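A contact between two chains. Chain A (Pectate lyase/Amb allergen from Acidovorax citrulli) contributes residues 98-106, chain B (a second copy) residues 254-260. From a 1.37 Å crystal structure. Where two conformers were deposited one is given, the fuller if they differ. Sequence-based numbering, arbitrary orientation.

Chain A 98-106: YTPDRYVAG
Chain B (254-260) FPSVWHE

One short helix of chain A, residues 100-105, lies against an irregular segment of chain B, whose phi/psi run from -77/179 at P255(B) and -55/142 at S256(B) to -104/6 at V257(B), -97/145 at W258(B) and -129/6 at H259(B), and the two run in the same direction: CA atoms pair T99(A) with P255(B) at 6.4 Å, D101(A) with V257(B) at 5.8 Å and R102(A) with H259(B) at 6.1 Å. Together they bury 391 Å².

H259(B) covers the most surface. With chi1 57° (p) and chi2 96°, it points toward the helix and lays one ring face against A105(A), whose CB sits 3.4 Å from ND1 of H259(B). The backbone of H259(B) works too: its O accepts from R102(A) NH1 at 3.2 Å and, weakly, from R102(A) NH2 at 3.4 Å, lying near the guanidinium plane. The arginine CB leaves sideways, and chi1 -79° (m), chi2 -106°, chi3 70° (p) and chi4 84° bring its end over to this carbonyl.

D101(A), the second anchor, points toward chain B with chi1 -81° (m) and chi2 -83°. Its OD2 packs 3.4 Å from V257(B) CA, while the polar links run through water. Water 2 donates to D101(A) OD2 at 2.7 Å and S256(B) O at 2.8 Å; water 3 donates to D101(A) OD1 at 3.1 Å and V257(B) O at 2.5 Å. Chain B thus offers carbonyls, and water supplies the donors that carboxylate and carbonyl both lack.

T99(A), chi1 68° (p), caps the helix by accepting from R102(A) N at OG1, 3.0 Å. The same OG1 donates to water 1 at 2.7 Å, which in turn donates to S256(B) O and W258(B) O. Beside it, P100(A) CD meets P255(B) CG at 3.8 Å, an apolar contact at the N-terminal end of the helix.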

# COMPACT_ATOMS: atom_id res chain seq x y z
N TYR A 98 0.29 17.85 1.96
CA TYR A 98 -0.48 18.40 0.85
C TYR A 98 -1.63 17.47 0.47
O TYR A 98 -1.62 16.27 0.79
CB TYR A 98 0.42 18.61 -0.36
CG TYR A 98 0.89 20.03 -0.51
CD1 TYR A 98 0.04 20.99 -1.07
CD2 TYR A 98 2.16 20.43 -0.11
CE1 TYR A 98 0.45 22.30 -1.23
CE2 TYR A 98 2.57 21.75 -0.27
CZ TYR A 98 1.71 22.68 -0.83
OH TYR A 98 2.13 23.98 -1.03
N THR A 99 -2.63 18.06 -0.19
CA THR A 99 -3.68 17.30 -0.85
C THR A 99 -3.82 17.89 -2.24
O THR A 99 -3.37 19.01 -2.48
CB THR A 99 -5.04 17.47 -0.13
OG1 THR A 99 -5.46 18.83 -0.31
CG2 THR A 99 -4.93 17.12 1.36
N PRO A 100 -4.45 17.15 -3.16
CA PRO A 100 -4.64 17.76 -4.49
C PRO A 100 -5.48 19.04 -4.42
O PRO A 100 -5.23 20.00 -5.16
CB PRO A 100 -5.37 16.66 -5.25
CG PRO A 100 -4.83 15.40 -4.64
CD PRO A 100 -4.74 15.71 -3.17
N ASP A 101 -6.45 19.09 -3.52
CA ASP A 101 -7.21 20.33 -3.36
C ASP A 101 -6.38 21.50 -2.90
O ASP A 101 -6.63 22.63 -3.31
CB ASP A 101 -8.44 20.13 -2.49
CG ASP A 101 -9.57 19.53 -3.28
OD1 ASP A 101 -10.26 20.33 -3.94
OD2 ASP A 101 -9.73 18.29 -3.27
N ARG A 102 -5.41 21.25 -2.03
CA ARG A 102 -4.48 22.30 -1.62
C ARG A 102 -3.67 22.81 -2.82
O ARG A 102 -3.48 24.01 -3.00
CB ARG A 102 -3.53 21.77 -0.54
CG ARG A 102 -4.12 21.69 0.89
CD ARG A 102 -3.52 22.81 1.76
NE ARG A 102 -4.07 24.08 1.27
CZ ARG A 102 -5.24 24.58 1.63
NH1 ARG A 102 -6.00 23.97 2.53
NH2 ARG A 102 -5.64 25.72 1.08
N TYR A 103 -3.17 21.88 -3.64
CA TYR A 103 -2.38 22.29 -4.80
C TYR A 103 -3.21 23.12 -5.77
O TYR A 103 -2.70 24.10 -6.34
CB TYR A 103 -1.78 21.08 -5.51
CG TYR A 103 -0.54 20.53 -4.83
CD1 TYR A 103 0.60 21.31 -4.71
CD2 TYR A 103 -0.50 19.22 -4.37
CE1 TYR A 103 1.73 20.82 -4.10
CE2 TYR A 103 0.65 18.71 -3.77
CZ TYR A 103 1.76 19.52 -3.65
OH TYR A 103 2.90 19.03 -3.07
N VAL A 104 -4.47 22.76 -5.95
CA VAL A 104 -5.36 23.54 -6.82
C VAL A 104 -5.62 24.93 -6.20
O VAL A 104 -5.49 25.96 -6.88
CB VAL A 104 -6.67 22.79 -7.09
CG1 VAL A 104 -7.69 23.72 -7.78
CG2 VAL A 104 -6.37 21.54 -7.93
N ALA A 105 -5.97 24.96 -4.92
CA ALA A 105 -6.33 26.20 -4.24
C ALA A 105 -5.15 27.16 -4.10
O ALA A 105 -5.35 28.37 -4.08
CB ALA A 105 -6.92 25.91 -2.86
N GLY A 106 -3.93 26.62 -4.01
CA GLY A 106 -2.76 27.44 -3.69
C GLY A 106 -1.89 27.73 -4.91
O GLY A 106 -0.77 28.22 -4.78
N PHE B 254 -6.95 8.74 -0.35
CA PHE B 254 -8.23 9.45 -0.51
C PHE B 254 -8.31 10.54 0.56
O PHE B 254 -9.06 10.44 1.53
CB PHE B 254 -9.40 8.46 -0.48
CG PHE B 254 -9.20 7.36 -1.47
CD1 PHE B 254 -9.52 7.55 -2.81
CD2 PHE B 254 -8.62 6.16 -1.08
CE1 PHE B 254 -9.26 6.55 -3.74
CE2 PHE B 254 -8.37 5.17 -2.01
CZ PHE B 254 -8.71 5.37 -3.34
N PRO B 255 -7.51 11.60 0.37
CA PRO B 255 -7.35 12.61 1.42
C PRO B 255 -8.54 13.55 1.49
O PRO B 255 -9.50 13.43 0.71
CB PRO B 255 -6.09 13.36 0.97
CG PRO B 255 -6.16 13.31 -0.54
CD PRO B 255 -6.72 11.91 -0.84
N SER B 256 -8.51 14.49 2.41
CA SER B 256 -9.55 15.50 2.46
C SER B 256 -9.69 16.20 1.12
O SER B 256 -8.70 16.49 0.44
CB SER B 256 -9.22 16.55 3.52
OG SER B 256 -10.22 17.55 3.50
N VAL B 257 -10.94 16.49 0.77
CA VAL B 257 -11.23 17.30 -0.41
C VAL B 257 -11.64 18.72 -0.05
O VAL B 257 -12.05 19.48 -0.92
CB VAL B 257 -12.30 16.63 -1.32
CG1 VAL B 257 -11.71 15.38 -1.94
CG2 VAL B 257 -13.58 16.29 -0.51
N TRP B 258 -11.57 19.08 1.23
CA TRP B 258 -11.89 20.44 1.64
C TRP B 258 -10.62 21.26 1.77
O TRP B 258 -9.58 20.75 2.21
CB TRP B 258 -12.57 20.45 3.00
CG TRP B 258 -13.79 19.58 3.18
CD1 TRP B 258 -14.11 18.88 4.32
CD2 TRP B 258 -14.89 19.39 2.26
NE1 TRP B 258 -15.34 18.26 4.16
CE2 TRP B 258 -15.83 18.54 2.91
CE3 TRP B 258 -15.16 19.83 0.95
CZ2 TRP B 258 -17.02 18.13 2.29
CZ3 TRP B 258 -16.35 19.42 0.34
CH2 TRP B 258 -17.27 18.58 1.02
N HIS B 259 -10.68 22.54 1.43
CA HIS B 259 -9.50 23.38 1.58
C HIS B 259 -9.71 24.68 2.32
O HIS B 259 -8.80 25.48 2.40
CB HIS B 259 -8.82 23.63 0.24
CG HIS B 259 -9.71 24.24 -0.79
ND1 HIS B 259 -9.75 25.60 -1.03
CD2 HIS B 259 -10.59 23.68 -1.65
CE1 HIS B 259 -10.62 25.84 -2.00
NE2 HIS B 259 -11.13 24.70 -2.39
N GLU B 260 -10.90 24.89 2.88
CA GLU B 260 -11.11 26.09 3.67
C GLU B 260 -10.64 25.90 5.12
O GLU B 260 -10.50 24.77 5.62
CB GLU B 260 -12.57 26.57 3.60
CG GLU B 260 -13.62 25.64 4.17
CD GLU B 260 -14.18 24.66 3.14
OE1 GLU B 260 -13.47 23.69 2.81
OE2 GLU B 260 -15.32 24.84 2.67
O HOH W 1 -7.82 19.09 0.96
O HOH W 2 -7.95 16.57 -2.27
O HOH W 3 -13.22 19.93 -3.08
O HOH W 4 -7.76 23.83 4.81
O HOH W 5 -7.45 28.00 0.92